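Local coordinates for protein response regulator aspartate phosphatase H (Bacillus subtilis, PDB 3Q15) that dephosphorylates the sporulation phosphotransferase Spo0F and also acts on the competence regulator ComA, helping to separate competence and sporulation in time, at residues 261-273 / 299-311. Numbering follows the deposited sequence.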
loop_
_atom_site.group_PDB
_atom_site.type_symbol
_atom_site.label_atom_id
_atom_site.label_comp_id
_atom_site.label_asym_id
_atom_site.label_seq_id
_atom_site.Cartn_x
_atom_site.Cartn_y
_atom_site.Cartn_z
ATOM N N PRO A 261 -11.772 31.193 10.059
ATOM C CA PRO A 261 -12.584 30.236 10.821
ATOM C C PRO A 261 -11.752 29.069 11.348
ATOM O O PRO A 261 -11.830 28.749 12.532
ATOM C CB PRO A 261 -13.606 29.742 9.790
ATOM C CG PRO A 261 -13.741 30.876 8.829
ATOM C CD PRO A 261 -12.357 31.480 8.735
ATOM N N LYS A 262 -10.960 28.450 10.481
ATOM C CA LYS A 262 -10.130 27.324 10.889
ATOM C C LYS A 262 -9.062 27.752 11.890
ATOM O O LYS A 262 -8.785 27.041 12.855
ATOM C CB LYS A 262 -9.486 26.661 9.672
ATOM C CG LYS A 262 -8.505 25.553 10.019
ATOM C CD LYS A 262 -8.247 24.641 8.828
ATOM C CE LYS A 262 -7.849 25.433 7.600
ATOM N NZ LYS A 262 -7.667 24.540 6.423
ATOM N N VAL A 263 -8.466 28.918 11.658
ATOM C CA VAL A 263 -7.455 29.449 12.566
ATOM C C VAL A 263 -8.048 29.758 13.942
ATOM O O VAL A 263 -7.467 29.408 14.966
ATOM C CB VAL A 263 -6.782 30.717 11.994
ATOM C CG1 VAL A 263 -5.898 31.376 13.042
ATOM C CG2 VAL A 263 -5.977 30.376 10.754
ATOM N N LEU A 264 -9.207 30.407 13.966
ATOM C CA LEU A 264 -9.836 30.776 15.231
ATOM C C LEU A 264 -10.379 29.576 16.015
ATOM O O LEU A 264 -10.520 29.639 17.236
ATOM C CB LEU A 264 -10.933 31.819 15.004
ATOM C CG LEU A 264 -10.441 33.181 14.509
ATOM C CD1 LEU A 264 -11.604 34.134 14.263
ATOM C CD2 LEU A 264 -9.455 33.782 15.496
ATOM N N PHE A 265 -10.686 28.481 15.325
ATOM C CA PHE A 265 -11.155 27.288 16.021
ATOM C C PHE A 265 -10.008 26.579 16.737
ATOM O O PHE A 265 -10.170 26.095 17.856
ATOM C CB PHE A 265 -11.864 26.318 15.073
ATOM C CG PHE A 265 -12.171 24.988 15.704
ATOM C CD1 PHE A 265 -13.269 24.839 16.533
ATOM C CD2 PHE A 265 -11.353 23.891 15.482
ATOM C CE1 PHE A 265 -13.551 23.626 17.127
ATOM C CE2 PHE A 265 -11.634 22.668 16.073
ATOM C CZ PHE A 265 -12.735 22.539 16.897
ATOM N N GLY A 266 -8.852 26.512 16.084
ATOM C CA GLY A 266 -7.670 25.937 16.698
ATOM C C GLY A 266 -7.266 26.743 17.915
ATOM O O GLY A 266 -7.022 26.196 18.991
ATOM N N LEU A 267 -7.206 28.057 17.740
ATOM C CA LEU A 267 -6.871 28.958 18.828
ATOM C C LEU A 267 -7.834 28.773 19.999
ATOM O O LEU A 267 -7.410 28.637 21.146
ATOM C CB LEU A 267 -6.890 30.408 18.339
ATOM C CG LEU A 267 -6.476 31.505 19.324
ATOM C CD1 LEU A 267 -5.146 31.178 19.988
ATOM C CD2 LEU A 267 -6.407 32.852 18.623
ATOM N N SER A 268 -9.131 28.757 19.704
ATOM C CA SER A 268 -10.155 28.623 20.740
ATOM C C SER A 268 -10.059 27.291 21.481
ATOM O O SER A 268 -10.030 27.254 22.711
ATOM C CB SER A 268 -11.553 28.791 20.141
ATOM O OG SER A 268 -11.732 30.102 19.630
ATOM N N TRP A 269 -10.011 26.198 20.728
ATOM C CA TRP A 269 -9.917 24.872 21.319
ATOM C C TRP A 269 -8.695 24.786 22.225
ATOM O O TRP A 269 -8.780 24.306 23.353
ATOM C CB TRP A 269 -9.827 23.810 20.223
ATOM C CG TRP A 269 -9.967 22.406 20.724
ATOM C CD1 TRP A 269 -10.693 21.989 21.803
ATOM C CD2 TRP A 269 -9.363 21.231 20.169
ATOM N NE1 TRP A 269 -10.583 20.626 21.948
ATOM C CE2 TRP A 269 -9.771 20.138 20.961
ATOM C CE3 TRP A 269 -8.518 20.997 19.079
ATOM C CZ2 TRP A 269 -9.361 18.831 20.696
ATOM C CZ3 TRP A 269 -8.112 19.698 18.818
ATOM C CH2 TRP A 269 -8.535 18.632 19.624
ATOM N N THR A 270 -7.558 25.259 21.725
ATOM C CA THR A 270 -6.312 25.225 22.484
ATOM C C THR A 270 -6.422 26.025 23.773
ATOM O O THR A 270 -5.934 25.605 24.819
ATOM C CB THR A 270 -5.131 25.765 21.659
ATOM O OG1 THR A 270 -4.984 24.980 20.470
ATOM C CG2 THR A 270 -3.845 25.695 22.460
ATOM N N LEU A 271 -7.064 27.185 23.690
ATOM C CA LEU A 271 -7.245 28.032 24.854
ATOM C C LEU A 271 -8.166 27.372 25.879
ATOM O O LEU A 271 -7.948 27.488 27.083
ATOM C CB LEU A 271 -7.782 29.402 24.442
ATOM C CG LEU A 271 -6.757 30.312 23.764
ATOM C CD1 LEU A 271 -7.390 31.616 23.297
ATOM C CD2 LEU A 271 -5.592 30.583 24.705
ATOM N N CYS A 272 -9.189 26.674 25.392
ATOM C CA CYS A 272 -10.125 25.976 26.268
ATOM C C CYS A 272 -9.449 24.831 27.016
ATOM O O CYS A 272 -9.679 24.632 28.208
ATOM C CB CYS A 272 -11.323 25.446 25.474
ATOM S SG CYS A 272 -12.468 26.723 24.901
ATOM N N LYS A 273 -8.619 24.076 26.307
ATOM C CA LYS A 273 -7.881 22.978 26.917
ATOM C C LYS A 273 -6.849 23.508 27.905
ATOM O O LYS A 273 -6.462 22.814 28.843
ATOM C CB LYS A 273 -7.205 22.124 25.842
ATOM C CG LYS A 273 -8.168 21.230 25.077
ATOM C CD LYS A 273 -7.463 20.431 23.993
ATOM C CE LYS A 273 -6.915 21.339 22.908
ATOM N NZ LYS A 273 -6.446 20.565 21.727
ATOM N N TYR A 299 -17.256 24.124 10.750
ATOM C CA TYR A 299 -16.659 24.891 11.841
ATOM C C TYR A 299 -17.727 25.558 12.699
ATOM O O TYR A 299 -17.516 25.817 13.884
ATOM C CB TYR A 299 -15.640 25.912 11.315
ATOM C CG TYR A 299 -14.372 25.264 10.808
ATOM C CD1 TYR A 299 -13.423 24.767 11.692
ATOM C CD2 TYR A 299 -14.135 25.126 9.447
ATOM C CE1 TYR A 299 -12.268 24.157 11.235
ATOM C CE2 TYR A 299 -12.982 24.518 8.983
ATOM C CZ TYR A 299 -12.053 24.037 9.881
ATOM O OH TYR A 299 -10.904 23.432 9.424
ATOM N N LYS A 300 -18.885 25.819 12.102
ATOM C CA LYS A 300 -20.004 26.374 12.842
ATOM C C LYS A 300 -20.412 25.435 13.973
ATOM O O LYS A 300 -20.667 25.873 15.096
ATOM C CB LYS A 300 -21.193 26.630 11.913
ATOM C CG LYS A 300 -22.273 27.516 12.526
ATOM C CD LYS A 300 -23.311 27.946 11.500
ATOM C CE LYS A 300 -24.237 26.799 11.145
ATOM N NZ LYS A 300 -25.035 26.360 12.321
ATOM N N GLU A 301 -20.470 24.142 13.670
ATOM C CA GLU A 301 -20.882 23.142 14.653
ATOM C C GLU A 301 -19.781 22.857 15.670
ATOM O O GLU A 301 -20.056 22.564 16.834
ATOM C CB GLU A 301 -21.316 21.848 13.961
ATOM C CG GLU A 301 -22.743 21.867 13.424
ATOM C CD GLU A 301 -22.893 22.685 12.154
ATOM O OE1 GLU A 301 -24.047 22.981 11.772
ATOM O OE2 GLU A 301 -21.865 23.023 11.531
ATOM N N LEU A 302 -18.533 22.938 15.222
ATOM C CA LEU A 302 -17.391 22.794 16.120
ATOM C C LEU A 302 -17.309 23.978 17.088
ATOM O O LEU A 302 -17.007 23.807 18.268
ATOM C CB LEU A 302 -16.083 22.661 15.332
ATOM C CG LEU A 302 -15.752 21.338 14.633
ATOM C CD1 LEU A 302 -15.997 20.157 15.559
ATOM C CD2 LEU A 302 -16.551 21.188 13.357
ATOM N N PHE A 303 -17.577 25.178 16.585
ATOM C CA PHE A 303 -17.591 26.355 17.443
ATOM C C PHE A 303 -18.676 26.217 18.492
ATOM O O PHE A 303 -18.442 26.464 19.673
ATOM C CB PHE A 303 -17.808 27.633 16.637
ATOM C CG PHE A 303 -16.543 28.230 16.092
ATOM C CD1 PHE A 303 -15.551 28.691 16.947
ATOM C CD2 PHE A 303 -16.348 28.350 14.727
ATOM C CE1 PHE A 303 -14.383 29.250 16.448
ATOM C CE2 PHE A 303 -15.183 28.908 14.220
ATOM C CZ PHE A 303 -14.197 29.358 15.083
ATOM N N LEU A 304 -19.868 25.821 18.056
ATOM C CA LEU A 304 -20.993 25.680 18.970
ATOM C C LEU A 304 -20.717 24.618 20.033
ATOM O O LEU A 304 -21.160 24.745 21.176
ATOM C CB LEU A 304 -22.275 25.359 18.201
ATOM C CG LEU A 304 -22.802 26.501 17.330
ATOM C CD1 LEU A 304 -23.982 26.044 16.484
ATOM C CD2 LEU A 304 -23.181 27.700 18.195
ATOM N N PHE A 305 -19.982 23.575 19.660
ATOM C CA PHE A 305 -19.642 22.531 20.618
ATOM C C PHE A 305 -18.682 23.039 21.691
ATOM O O PHE A 305 -18.797 22.677 22.864
ATOM C CB PHE A 305 -19.049 21.303 19.930
ATOM C CG PHE A 305 -18.718 20.195 20.885
ATOM C CD1 PHE A 305 -19.689 19.285 21.273
ATOM C CD2 PHE A 305 -17.444 20.079 21.419
ATOM C CE1 PHE A 305 -19.397 18.269 22.165
ATOM C CE2 PHE A 305 -17.145 19.063 22.312
ATOM C CZ PHE A 305 -18.125 18.159 22.685
ATOM N N LEU A 306 -17.730 23.869 21.280
ATOM C CA LEU A 306 -16.790 24.471 22.214
ATOM C C LEU A 306 -17.525 25.288 23.261
ATOM O O LEU A 306 -17.254 25.168 24.457
ATOM C CB LEU A 306 -15.787 25.364 21.482
ATOM C CG LEU A 306 -14.665 24.660 20.733
ATOM C CD1 LEU A 306 -13.652 25.680 20.241
ATOM C CD2 LEU A 306 -14.004 23.640 21.638
ATOM N N GLN A 307 -18.447 26.129 22.806
ATOM C CA GLN A 307 -19.231 26.952 23.715
ATOM C C GLN A 307 -19.964 26.081 24.717
ATOM O O GLN A 307 -19.985 26.375 25.910
ATOM C CB GLN A 307 -20.252 27.789 22.945
ATOM C CG GLN A 307 -19.674 28.968 22.196
ATOM C CD GLN A 307 -20.756 29.861 21.625
ATOM O OE1 GLN A 307 -21.895 29.434 21.445
ATOM N NE2 GLN A 307 -20.408 31.111 21.345
ATOM N N ALA A 308 -20.563 25.004 24.220
ATOM C CA ALA A 308 -21.458 24.183 25.027
ATOM C C ALA A 308 -20.730 23.373 26.093
ATOM O O ALA A 308 -21.214 23.238 27.218
ATOM C CB ALA A 308 -22.284 23.264 24.134
ATOM N N VAL A 309 -19.564 22.842 25.740
ATOM C CA VAL A 309 -18.867 21.907 26.614
ATOM C C VAL A 309 -17.918 22.589 27.601
ATOM O O VAL A 309 -17.678 22.063 28.688
ATOM C CB VAL A 309 -18.102 20.832 25.808
ATOM C CG1 VAL A 309 -16.833 21.416 25.212
ATOM C CG2 VAL A 309 -17.777 19.639 26.689
ATOM N N TYR A 310 -17.387 23.751 27.225
ATOM C CA TYR A 310 -16.464 24.488 28.091
ATOM C C TYR A 310 -17.153 25.609 28.868
ATOM O O TYR A 310 -16.504 26.347 29.609
ATOM C CB TYR A 310 -15.272 25.039 27.293
ATOM C CG TYR A 310 -14.339 23.958 26.803
ATOM C CD1 TYR A 310 -14.361 23.542 25.479
ATOM C CD2 TYR A 310 -13.446 23.341 27.670
ATOM C CE1 TYR A 310 -13.517 22.538 25.031
ATOM C CE2 TYR A 310 -12.600 22.341 27.232
ATOM C CZ TYR A 310 -12.638 21.944 25.911
ATOM O OH TYR A 310 -11.797 20.947 25.469
ATOM N N LYS A 311 -18.463 25.733 28.687
ATOM C CA LYS A 311 -19.268 26.696 29.430
ATOM C C LYS A 311 -19.223 26.367 30.921
ATOM O O LYS A 311 -19.109 25.199 31.293
ATOM C CB LYS A 311 -20.710 26.657 28.916
ATOM C CG LYS A 311 -21.691 27.550 29.650
ATOM C CD LYS A 311 -23.075 27.465 29.015
ATOM C CE LYS A 311 -24.109 28.276 29.791
ATOM N NZ LYS A 311 -24.378 27.717 31.147
#
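A chi1 of 171° swings the Phe-265 ring away from its own backbone N, and the Phe-303 side chain is turned the other way, beside its N; the two rings thus mesh between helices 261-273 and 299-310 as reciprocal knobs into holes. The pair illustrates how helices stack side by side in a tetratricopeptide (TPR) superhelix: nearly parallel, crossing at 21° with axes 10.5 Å apart, they pack directly on each other, while helix 277-290, between them in sequence, touches Ser-268, Cys-272 and Phe-303 from beside the pair. Phe-265 enters the hole formed by Tyr-299, Leu-302, Phe-303 and Leu-306, presenting its edge to the face of Phe-303 in a T-shaped stack with centroids 5.9 Å apart. Its CE1 presses against Leu-302 CB at 3.3 Å, while CD1 of Leu-306 lies beside it. Phe-303 in return sits among Pro-261, Leu-264, Phe-265 and Ser-268, its CZ 3.5 Å from Pro-261 O. Ser-268, buried beside that ring, turns its hydroxyl back to Leu-264 O, a carbonyl that also accepts from Ser-268 N. Toward the N-terminal ends, Lys-262 lays its CA over one face of Tyr-299. Lys-273, salt-bridged to Asp-233, holds NZ above the Trp-269 ring, whose edge meets Tyr-310 OH (3.7 Å from NE1). Cys-272 CB makes a CH-pi contact over the Tyr-310 face, 3.4 Å from the centroid and 5° off the normal. An alanine at Tyr-310 would probably strip Cys-272 of its aromatic cover and open a gap beside Trp-269. Cys-272 SG adds an oblique sulfur-aromatic contact, 4.2 Å from the Tyr-310 centroid.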